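Local coordinates for glutamine synthetase (Streptomyces coelicolor, PDB 4BAX), which belongs to the glutamine synthetase family, combining a beta-grasp domain with a catalytic domain in an assembly of ten protein chains, at residues F133-Q137 with G138-C142; P190-V193 with S194-W198; N234-K238 with A239-G243; E256-K259 with P260-V264. All coordinates share one frame; numbering follows the deposited sequence.

Contact 1 of 4, residues F133-Q137 with G138-C142; sequences FPAAQ and GGYYC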
loop_
_atom_site.group_PDB
_atom_site.type_symbol
_atom_site.label_atom_id
_atom_site.label_comp_id
_atom_site.label_asym_id
_atom_site.label_seq_id
_atom_site.Cartn_x
_atom_site.Cartn_y
_atom_site.Cartn_z
ATOM N N PHE A 133 -15.153 16.448 4.581
ATOM C CA PHE A 133 -16.560 16.615 4.354
ATOM C C PHE A 133 -16.864 16.532 2.871
ATOM O O PHE A 133 -16.050 16.927 2.030
ATOM C CB PHE A 133 -16.961 17.992 4.862
ATOM C CG PHE A 133 -16.968 18.085 6.363
ATOM C CD1 PHE A 133 -18.014 17.539 7.105
ATOM C CD2 PHE A 133 -15.902 18.675 7.039
ATOM C CE1 PHE A 133 -18.009 17.615 8.490
ATOM C CE2 PHE A 133 -15.893 18.752 8.425
ATOM C CZ PHE A 133 -16.942 18.219 9.153
ATOM N N PRO A 134 -18.055 16.016 2.543
ATOM C CA PRO A 134 -18.469 16.021 1.142
ATOM C C PRO A 134 -19.075 17.384 0.832
ATOM O O PRO A 134 -19.155 18.222 1.736
ATOM C CB PRO A 134 -19.554 14.934 1.099
ATOM C CG PRO A 134 -20.119 14.920 2.491
ATOM C CD PRO A 134 -18.967 15.235 3.404
ATOM N N ALA A 135 -19.537 17.589 -0.396
ATOM C CA ALA A 135 -20.174 18.845 -0.742
ATOM C C ALA A 135 -21.427 19.000 0.123
ATOM O O ALA A 135 -21.971 18.007 0.644
ATOM C CB ALA A 135 -20.538 18.851 -2.208
ATOM N N ALA A 136 -21.877 20.243 0.278
ATOM C CA ALA A 136 -22.992 20.546 1.165
ATOM C C ALA A 136 -24.253 19.913 0.616
ATOM O O ALA A 136 -24.317 19.526 -0.549
ATOM C CB ALA A 136 -23.174 22.059 1.301
ATOM N N GLN A 137 -25.250 19.801 1.471
ATOM C CA GLN A 137 -26.474 19.095 1.137
ATOM C C GLN A 137 -27.237 19.809 0.018
ATOM O O GLN A 137 -27.071 21.035 -0.159
ATOM C CB GLN A 137 -27.339 18.913 2.381
ATOM C CG GLN A 137 -26.712 17.931 3.349
ATOM C CD GLN A 137 -27.385 17.942 4.694
ATOM O OE1 GLN A 137 -27.203 17.023 5.503
ATOM N NE2 GLN A 137 -28.174 18.985 4.947
ATOM N N GLY A 138 -28.019 19.035 -0.746
ATOM C CA GLY A 138 -28.827 19.553 -1.836
ATOM C C GLY A 138 -29.034 18.550 -2.956
ATOM O O GLY A 138 -30.163 18.381 -3.429
ATOM N N GLY A 139 -27.972 17.839 -3.336
ATOM C CA GLY A 139 -28.044 16.855 -4.399
ATOM C C GLY A 139 -28.206 15.403 -3.967
ATOM O O GLY A 139 -28.346 14.540 -4.827
ATOM N N TYR A 140 -28.111 15.120 -2.669
ATOM C CA TYR A 140 -28.275 13.743 -2.156
ATOM C C TYR A 140 -29.719 13.214 -2.107
ATOM O O TYR A 140 -29.989 12.044 -2.362
ATOM C CB TYR A 140 -27.554 13.541 -0.811
ATOM C CG TYR A 140 -26.179 14.171 -0.811
ATOM C CD1 TYR A 140 -25.138 13.620 -1.560
ATOM C CD2 TYR A 140 -25.923 15.328 -0.077
ATOM C CE1 TYR A 140 -23.876 14.230 -1.586
ATOM C CE2 TYR A 140 -24.675 15.937 -0.092
ATOM C CZ TYR A 140 -23.648 15.388 -0.839
ATOM O OH TYR A 140 -22.412 16.025 -0.827
ATOM N N TYR A 141 -30.651 14.099 -1.805
ATOM C CA TYR A 141 -32.008 13.690 -1.486
ATOM C C TYR A 141 -32.755 13.203 -2.740
ATOM O O TYR A 141 -32.917 13.960 -3.711
ATOM C CB TYR A 141 -32.718 14.879 -0.847
ATOM C CG TYR A 141 -34.200 14.754 -0.649
ATOM C CD1 TYR A 141 -34.718 14.113 0.473
ATOM C CD2 TYR A 141 -35.083 15.297 -1.555
ATOM C CE1 TYR A 141 -36.090 14.012 0.675
ATOM C CE2 TYR A 141 -36.455 15.205 -1.362
ATOM C CZ TYR A 141 -36.954 14.563 -0.244
ATOM O OH TYR A 141 -38.316 14.474 -0.061
ATOM N N CYS A 142 -33.197 11.939 -2.701
ATOM C CA CYS A 142 -33.861 11.306 -3.847
ATOM C C CYS A 142 -32.937 11.356 -5.068
ATOM O O CYS A 142 -33.411 11.430 -6.213
ATOM C CB CYS A 142 -35.221 11.956 -4.161
ATOM S SG CYS A 142 -36.518 11.723 -2.932
HETATM O O HOH W 1 -25.083 17.790 -3.003
#
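Tyr140 reaches back across the loop that runs from strand 124-125 to helix 152-164 of the catalytic domain, and its phenol closes a side-chain-to-backbone loop over Ala135 to Gln137. The hydrogen bond runs from Tyr140 OH to Ala135 O at 2.5 Å. The donor stands above the carbonyl plane, 42° out of it, while the oxygen lies at the edge of the ring, in its plane. With Tyr140 CG beside its own backbone N (chi1 -43°), the ring is directed back along the preceding chain, and a long side chain with a terminal donor suits this span. Carbon atoms line the phenol: Pro134 CB lies 3.6 Å from Tyr140 OH, the two side chains crossing at about a right angle. Gln137 CA meets the ring edge 3.8 Å from Tyr140 CE2. The extended chain of Gln137 carries OE1 to a hydrogen bond with Asn227 N. Gly138, with phi near 150°, makes the bend in a conformation easily taken only without a side chain, and Arg21 of a second subunit binds its carbonyl. One water ties the turn together over one face of the Tyr140 ring, donating to Ala136 O at 3.1 Å and accepting from Gly139 N at 2.9 Å.

Contact 2 of 4, residues P190-V193 with S194-W198; sequences PLEV and SDQLW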
loop_
_atom_site.group_PDB
_atom_site.type_symbol
_atom_site.label_atom_id
_atom_site.label_comp_id
_atom_site.label_asym_id
_atom_site.label_seq_id
_atom_site.Cartn_x
_atom_site.Cartn_y
_atom_site.Cartn_z
ATOM N N PRO A 190 -51.192 -0.609 15.935
ATOM C CA PRO A 190 -50.022 -0.240 16.759
ATOM C C PRO A 190 -49.080 -1.406 17.072
ATOM O O PRO A 190 -47.864 -1.287 16.890
ATOM C CB PRO A 190 -50.655 0.281 18.060
ATOM C CG PRO A 190 -52.021 0.748 17.672
ATOM C CD PRO A 190 -52.463 -0.120 16.511
ATOM N N LEU A 191 -49.634 -2.542 17.478
ATOM C CA LEU A 191 -48.790 -3.699 17.748
ATOM C C LEU A 191 -48.153 -4.254 16.484
ATOM O O LEU A 191 -46.967 -4.593 16.472
ATOM C CB LEU A 191 -49.564 -4.793 18.500
ATOM C CG LEU A 191 -49.882 -4.456 19.962
ATOM C CD1 LEU A 191 -51.043 -5.296 20.497
ATOM C CD2 LEU A 191 -48.635 -4.650 20.829
ATOM N N GLU A 192 -48.934 -4.313 15.411
ATOM C CA GLU A 192 -48.428 -4.844 14.159
ATOM C C GLU A 192 -47.332 -3.934 13.554
ATOM O O GLU A 192 -46.298 -4.413 13.068
ATOM C CB GLU A 192 -49.574 -5.108 13.169
ATOM C CG GLU A 192 -49.183 -5.967 11.960
ATOM C CD GLU A 192 -48.892 -7.443 12.284
ATOM O OE1 GLU A 192 -49.009 -7.853 13.465
ATOM O OE2 GLU A 192 -48.500 -8.190 11.350
ATOM N N VAL A 193 -47.542 -2.626 13.610
ATOM C CA VAL A 193 -46.550 -1.699 13.083
ATOM C C VAL A 193 -45.231 -1.716 13.849
ATOM O O VAL A 193 -44.150 -1.643 13.248
ATOM C CB VAL A 193 -47.107 -0.256 12.962
ATOM C CG1 VAL A 193 -47.055 0.494 14.301
ATOM C CG2 VAL A 193 -46.384 0.499 11.848
ATOM N N SER A 194 -45.340 -1.869 15.168
ATOM C CA SER A 194 -44.201 -1.867 16.066
ATOM C C SER A 194 -43.378 -3.122 15.911
ATOM O O SER A 194 -42.140 -3.066 15.867
ATOM C CB SER A 194 -44.679 -1.731 17.516
ATOM O OG SER A 194 -45.139 -0.429 17.835
ATOM N N ASP A 195 -44.078 -4.245 15.796
ATOM C CA ASP A 195 -43.449 -5.541 15.620
ATOM C C ASP A 195 -42.702 -5.584 14.294
ATOM O O ASP A 195 -41.550 -6.039 14.253
ATOM C CB ASP A 195 -44.486 -6.667 15.671
ATOM C CG ASP A 195 -45.000 -6.924 17.087
ATOM O OD1 ASP A 195 -44.315 -6.525 18.059
ATOM O OD2 ASP A 195 -46.095 -7.516 17.240
ATOM N N GLN A 196 -43.332 -5.093 13.221
ATOM C CA GLN A 196 -42.719 -5.158 11.884
ATOM C C GLN A 196 -41.477 -4.259 11.770
ATOM O O GLN A 196 -40.459 -4.670 11.209
ATOM C CB GLN A 196 -43.744 -4.813 10.783
ATOM C CG GLN A 196 -44.924 -5.790 10.638
ATOM C CD GLN A 196 -45.660 -5.690 9.289
ATOM O OE1 GLN A 196 -45.206 -5.008 8.370
ATOM N NE2 GLN A 196 -46.789 -6.405 9.163
ATOM N N LEU A 197 -41.543 -3.080 12.390
ATOM C CA LEU A 197 -40.440 -2.120 12.394
ATOM C C LEU A 197 -39.187 -2.669 13.101
ATOM O O LEU A 197 -38.040 -2.465 12.627
ATOM C CB LEU A 197 -40.884 -0.797 13.036
ATOM C CG LEU A 197 -39.796 0.284 13.140
ATOM C CD1 LEU A 197 -39.147 0.544 11.777
ATOM C CD2 LEU A 197 -40.336 1.597 13.711
ATOM N N TRP A 198 -39.405 -3.364 14.224
ATOM C CA TRP A 198 -38.292 -3.970 14.951
ATOM C C TRP A 198 -37.620 -5.035 14.106
ATOM O O TRP A 198 -36.384 -5.111 14.020
ATOM C CB TRP A 198 -38.755 -4.571 16.288
ATOM C CG TRP A 198 -38.672 -3.594 17.413
ATOM C CD1 TRP A 198 -39.702 -3.167 18.231
ATOM C CD2 TRP A 198 -37.520 -2.860 17.809
ATOM N NE1 TRP A 198 -39.233 -2.239 19.140
ATOM C CE2 TRP A 198 -37.898 -2.029 18.899
ATOM C CE3 TRP A 198 -36.189 -2.831 17.366
ATOM C CZ2 TRP A 198 -36.986 -1.181 19.544
ATOM C CZ3 TRP A 198 -35.288 -1.984 18.006
ATOM C CH2 TRP A 198 -35.690 -1.177 19.084
#
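Ser194 turns back on Pro190 one helical turn earlier and holds its carbonyl twice. Ser194 OG donates to Pro190 O at 3.0 Å, and Ser194 N bonds to the same Pro190 O at 3.1 Å; the two donors arrive from opposite faces of the carbonyl plane. The side-chain bond is possible because Ser194 OG sits beside its own backbone N (chi1 -73°), leaning toward the preceding turn; a small hydroxyl fits this buried place and has its proton taken up by the carbonyl. One residue on, Asp195 N bonds to Leu191 O at 3.0 Å. The carboxylate of Asp195, which as an acceptor cannot bond to that carbonyl, finds its partners outside: Arg94 in a salt bridge with OD2, the Tyr324 hydroxyl in a hydrogen bond with OD1. Glu192 and Gln196 pair more loosely, Gln196 NE2 giving a weak bond to Glu192 OE2 at 3.3 Å, with the amide and carboxylate planes 76° apart. A bend at chi2 of Glu192 brings that oxygen alongside the next turn.

This is the first stretch of helix 190-210, where proline fits because the opening turn needs no N-H from it. The helix follows strand 180-188 and lies against it and strand 110-121, the branched aliphatic groups filling this side as Val193 packs on Phe111, Val185 and Leu188, and Leu197 on Phe183 and Ile113. Farther out, Gly168 N donates to Gln196 OE1, which probably helps set the rotation of the amide.

Contact 3 of 4, residues N234-K238 with A239-G243; sequences NFSTK and AMREG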
loop_
_atom_site.group_PDB
_atom_site.type_symbol
_atom_site.label_atom_id
_atom_site.label_comp_id
_atom_site.label_asym_id
_atom_site.label_seq_id
_atom_site.Cartn_x
_atom_site.Cartn_y
_atom_site.Cartn_z
ATOM N N ASN A 234 -47.145 8.743 11.484
ATOM C CA ASN A 234 -48.442 9.087 10.933
ATOM C C ASN A 234 -49.517 8.359 11.714
ATOM O O ASN A 234 -49.435 7.144 11.934
ATOM C CB ASN A 234 -48.515 8.694 9.455
ATOM C CG ASN A 234 -47.423 9.352 8.625
ATOM O OD1 ASN A 234 -47.296 10.585 8.587
ATOM N ND2 ASN A 234 -46.601 8.525 7.982
ATOM N N PHE A 235 -50.524 9.115 12.128
ATOM C CA PHE A 235 -51.533 8.584 13.020
ATOM C C PHE A 235 -52.950 9.032 12.701
ATOM O O PHE A 235 -53.177 10.211 12.402
ATOM C CB PHE A 235 -51.182 8.955 14.451
ATOM C CG PHE A 235 -52.314 8.800 15.397
ATOM C CD1 PHE A 235 -52.703 7.552 15.834
ATOM C CD2 PHE A 235 -53.016 9.918 15.836
ATOM C CE1 PHE A 235 -53.753 7.415 16.718
ATOM C CE2 PHE A 235 -54.076 9.787 16.718
ATOM C CZ PHE A 235 -54.444 8.533 17.162
ATOM N N SER A 236 -53.893 8.098 12.806
ATOM C CA SER A 236 -55.311 8.407 12.635
ATOM C C SER A 236 -56.171 7.400 13.388
ATOM O O SER A 236 -55.744 6.286 13.700
ATOM C CB SER A 236 -55.723 8.452 11.143
ATOM O OG SER A 236 -55.859 7.149 10.563
ATOM N N THR A 237 -57.409 7.809 13.634
ATOM C CA THR A 237 -58.426 6.954 14.203
ATOM C C THR A 237 -59.533 6.974 13.166
ATOM O O THR A 237 -59.452 7.754 12.214
ATOM C CB THR A 237 -58.981 7.510 15.525
ATOM O OG1 THR A 237 -59.542 8.817 15.294
ATOM C CG2 THR A 237 -57.894 7.556 16.619
ATOM N N LYS A 238 -60.566 6.148 13.351
ATOM C CA LYS A 238 -61.668 6.066 12.392
ATOM C C LYS A 238 -62.316 7.452 12.248
ATOM O O LYS A 238 -62.607 7.905 11.129
ATOM C CB LYS A 238 -62.697 5.039 12.853
ATOM C CG LYS A 238 -63.794 4.724 11.840
ATOM C CD LYS A 238 -64.863 3.782 12.430
ATOM C CE LYS A 238 -65.576 4.403 13.647
ATOM N NZ LYS A 238 -66.520 5.532 13.338
ATOM N N ALA A 239 -62.490 8.132 13.385
ATOM C CA ALA A 239 -63.043 9.481 13.419
ATOM C C ALA A 239 -62.175 10.499 12.668
ATOM O O ALA A 239 -62.683 11.354 11.933
ATOM C CB ALA A 239 -63.250 9.928 14.863
ATOM N N MET A 240 -60.866 10.390 12.825
ATOM C CA MET A 240 -59.950 11.280 12.126
ATOM C C MET A 240 -60.001 11.059 10.608
ATOM O O MET A 240 -59.932 11.999 9.821
ATOM C CB MET A 240 -58.534 11.110 12.664
ATOM C CG MET A 240 -58.395 11.636 14.082
ATOM S SD MET A 240 -56.862 11.111 14.869
ATOM C CE MET A 240 -55.678 12.171 13.999
ATOM N N ARG A 241 -60.119 9.802 10.200
ATOM C CA ARG A 241 -60.281 9.485 8.785
ATOM C C ARG A 241 -61.635 9.950 8.241
ATOM O O ARG A 241 -61.794 10.172 7.040
ATOM C CB ARG A 241 -60.047 8.001 8.494
ATOM C CG ARG A 241 -58.804 7.432 9.131
ATOM C CD ARG A 241 -58.560 5.990 8.708
ATOM N NE ARG A 241 -59.115 5.056 9.699
ATOM C CZ ARG A 241 -58.554 4.780 10.882
ATOM N NH1 ARG A 241 -57.419 5.391 11.264
ATOM N NH2 ARG A 241 -59.141 3.910 11.703
ATOM N N GLU A 242 -62.616 10.041 9.135
ATOM C CA GLU A 242 -63.939 10.543 8.773
ATOM C C GLU A 242 -64.121 12.066 8.749
ATOM O O GLU A 242 -64.811 12.579 7.868
ATOM C CB GLU A 242 -65.046 9.836 9.583
ATOM C CG GLU A 242 -65.406 8.464 8.967
ATOM C CD GLU A 242 -66.013 7.464 9.954
ATOM O OE1 GLU A 242 -66.559 7.888 10.995
ATOM O OE2 GLU A 242 -65.935 6.242 9.696
ATOM N N GLY A 243 -63.541 12.782 9.714
ATOM C CA GLY A 243 -63.800 14.211 9.827
ATOM C C GLY A 243 -62.684 15.057 10.421
ATOM O O GLY A 243 -61.820 14.565 11.149
#
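Arg241 folds back over Ser236, Thr237 and Lys238. Arg241 CB lies 3.7 Å from Lys238 O, and CG, set beside the backbone N (chi1 -47°), touches both Thr237 O and Ser236 OG. CD keeps close to that hydroxyl; the chain then bends at chi3, which lays the guanidinium flat over the backbone, Arg241 CZ standing 3.3 Å from Thr237 C. At the tip Arg241 NH1 donates to Ser236 OG at 2.5 Å, near the plane of the group, while NH2 has Glu108 O as its acceptor. A long, flexible side chain with several N-H groups suits a place with two separate acceptors. Met240 SD lies 3.6 Å from Phe235 CE2 in an oblique Met-aromatic contact; this unbranched side chain also packs on Leu338 of helix 323-341. On the more exposed flank, Lys238 curls at chi3 and chi4 into a salt bridge whose hydrogen bond, Lys238 NZ to Glu242 OE1 at 3.3 Å, is weak. In the backbone, Arg241 N bonds to Thr237 O at 2.9 Å, and Thr237 OG1 accepts from Met240 N at 3.2 Å. The latter is a threonine N-cap, marking the point where strand 231-236 passes directly into helix 238-242.

Contact 4 of 4, residues E256-K259 with P260-V264; sequences EGSK and PMDHV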
loop_
_atom_site.group_PDB
_atom_site.type_symbol
_atom_site.label_atom_id
_atom_site.label_comp_id
_atom_site.label_asym_id
_atom_site.label_seq_id
_atom_site.Cartn_x
_atom_site.Cartn_y
_atom_site.Cartn_z
ATOM N N GLU A 256 -51.314 19.928 25.165
ATOM C CA GLU A 256 -51.854 20.187 26.498
ATOM C C GLU A 256 -50.973 19.690 27.648
ATOM O O GLU A 256 -50.276 18.682 27.524
ATOM C CB GLU A 256 -53.259 19.569 26.620
ATOM C CG GLU A 256 -54.323 20.351 25.831
ATOM C CD GLU A 256 -55.689 19.671 25.814
ATOM O OE1 GLU A 256 -55.836 18.619 26.470
ATOM O OE2 GLU A 256 -56.613 20.191 25.142
ATOM N N GLY A 257 -50.977 20.450 28.743
ATOM C CA GLY A 257 -50.368 20.020 29.990
ATOM C C GLY A 257 -48.910 19.646 29.887
ATOM O O GLY A 257 -48.082 20.418 29.398
ATOM N N SER A 258 -48.600 18.439 30.340
ATOM C CA SER A 258 -47.245 17.952 30.326
ATOM C C SER A 258 -46.989 17.014 29.138
ATOM O O SER A 258 -45.898 16.435 29.019
ATOM C CB SER A 258 -46.951 17.224 31.636
ATOM O OG SER A 258 -47.829 16.116 31.776
ATOM N N LYS A 259 -47.972 16.900 28.242
ATOM C CA LYS A 259 -47.889 15.969 27.106
ATOM C C LYS A 259 -46.703 16.243 26.166
ATOM O O LYS A 259 -46.092 15.304 25.649
ATOM C CB LYS A 259 -49.201 15.952 26.307
ATOM C CG LYS A 259 -50.424 15.578 27.131
ATOM C CD LYS A 259 -50.335 14.194 27.746
ATOM C CE LYS A 259 -51.639 13.861 28.459
ATOM N NZ LYS A 259 -51.408 12.894 29.541
ATOM N N PRO A 260 -46.369 17.531 25.932
ATOM C CA PRO A 260 -45.196 17.746 25.057
ATOM C C PRO A 260 -43.899 17.182 25.641
ATOM O O PRO A 260 -43.186 16.408 24.972
ATOM C CB PRO A 260 -45.120 19.275 24.970
ATOM C CG PRO A 260 -46.577 19.701 25.108
ATOM C CD PRO A 260 -47.117 18.788 26.167
ATOM N N MET A 261 -43.644 17.494 26.914
ATOM C CA MET A 261 -42.479 16.945 27.588
ATOM C C MET A 261 -42.577 15.441 27.812
ATOM O O MET A 261 -41.593 14.729 27.636
ATOM C CB MET A 261 -42.249 17.673 28.921
ATOM C CG MET A 261 -41.116 18.695 28.934
ATOM S SD MET A 261 -40.464 19.147 27.318
ATOM C CE MET A 261 -39.098 17.986 27.215
ATOM N N ASP A 262 -43.785 14.957 28.087
ATOM C CA ASP A 262 -44.022 13.536 28.306
ATOM C C ASP A 262 -43.640 12.711 27.074
ATOM O O ASP A 262 -42.984 11.669 27.191
ATOM C CB ASP A 262 -45.494 13.294 28.635
ATOM C CG ASP A 262 -45.843 13.654 30.066
ATOM O OD1 ASP A 262 -44.912 13.888 30.880
ATOM O OD2 ASP A 262 -47.052 13.683 30.379
ATOM N N HIS A 263 -44.047 13.188 25.892
ATOM C CA HIS A 263 -43.681 12.533 24.635
ATOM C C HIS A 263 -42.194 12.716 24.324
ATOM O O HIS A 263 -41.466 11.751 24.057
ATOM C CB HIS A 263 -44.527 13.062 23.469
ATOM C CG HIS A 263 -45.952 12.607 23.494
ATOM N ND1 HIS A 263 -46.553 11.992 22.416
ATOM C CD2 HIS A 263 -46.901 12.701 24.455
ATOM C CE1 HIS A 263 -47.806 11.707 22.721
ATOM N NE2 HIS A 263 -48.044 12.128 23.952
ATOM N N VAL A 264 -41.742 13.963 24.377
ATOM C CA VAL A 264 -40.399 14.287 23.942
ATOM C C VAL A 264 -39.354 13.561 24.774
ATOM O O VAL A 264 -38.357 13.039 24.242
ATOM C CB VAL A 264 -40.171 15.807 23.929
ATOM C CG1 VAL A 264 -38.680 16.152 24.025
ATOM C CG2 VAL A 264 -40.826 16.458 22.687
#
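Ser258 and Asp262 are joined twice, once by side chains and once by backbone. Ser258 OG, held between its backbone N and carbonyl carbon (chi1 61°), donates to Asp262 OD2 at 2.9 Å, approaching from above the carboxylate plane. Asp262 CG lies beside its own backbone N (chi1 -78°), which swings the carboxylate back toward the helix start, while Asp262 N bonds to Ser258 O at 2.7 Å. Ser258 occupies the N-cap position but spends its hydroxyl on this aspartate instead of on a capping bond. The N-terminal end of the helix probably suits a negative charge. Lys259, bent at chi2, brings NZ to 4.5 Å from Asp262 OD2, too far for a salt bridge, though it may still exert a mild attraction. Pro260, in the first turn, has no N-H to leave without a partner. Ahead of it a type II' turn spans Glu256 to Lys259, and Gly257 supplies the positive phi (56°) its second position needs. His263 N bonds to Lys259 O at 3.0 Å, and the His263 ring nitrogens bond to Thr333 (NE2) and Tyr267 (ND1). Helix 259-264 thus follows a tight turn after helix 244-253, with Lys259 and His263 resting on helix 323-341.

How the contacts relate
Contact 2 is the core member, its centre about 8 Å from the centre of the chain, while contacts 1 and 4 lie at the surface and contact 3 is partly buried. Helix 323-341 packs on contacts 2, 3 and 4, and strand 110-121 borders both 2 and 3, whose nearest atoms are about 7 Å apart; contact 1 stands off by itself, 32 Å or more between centres, and is the one touched by other subunits. Chemistry follows place. Regular helical bonding backed by aliphatic packing marks contact 2, contacts 3 and 4 both lie at a helix start, though only contact 3 has a side-chain cap, and contact 1 relies on a phenol and a water where no regular structure exists.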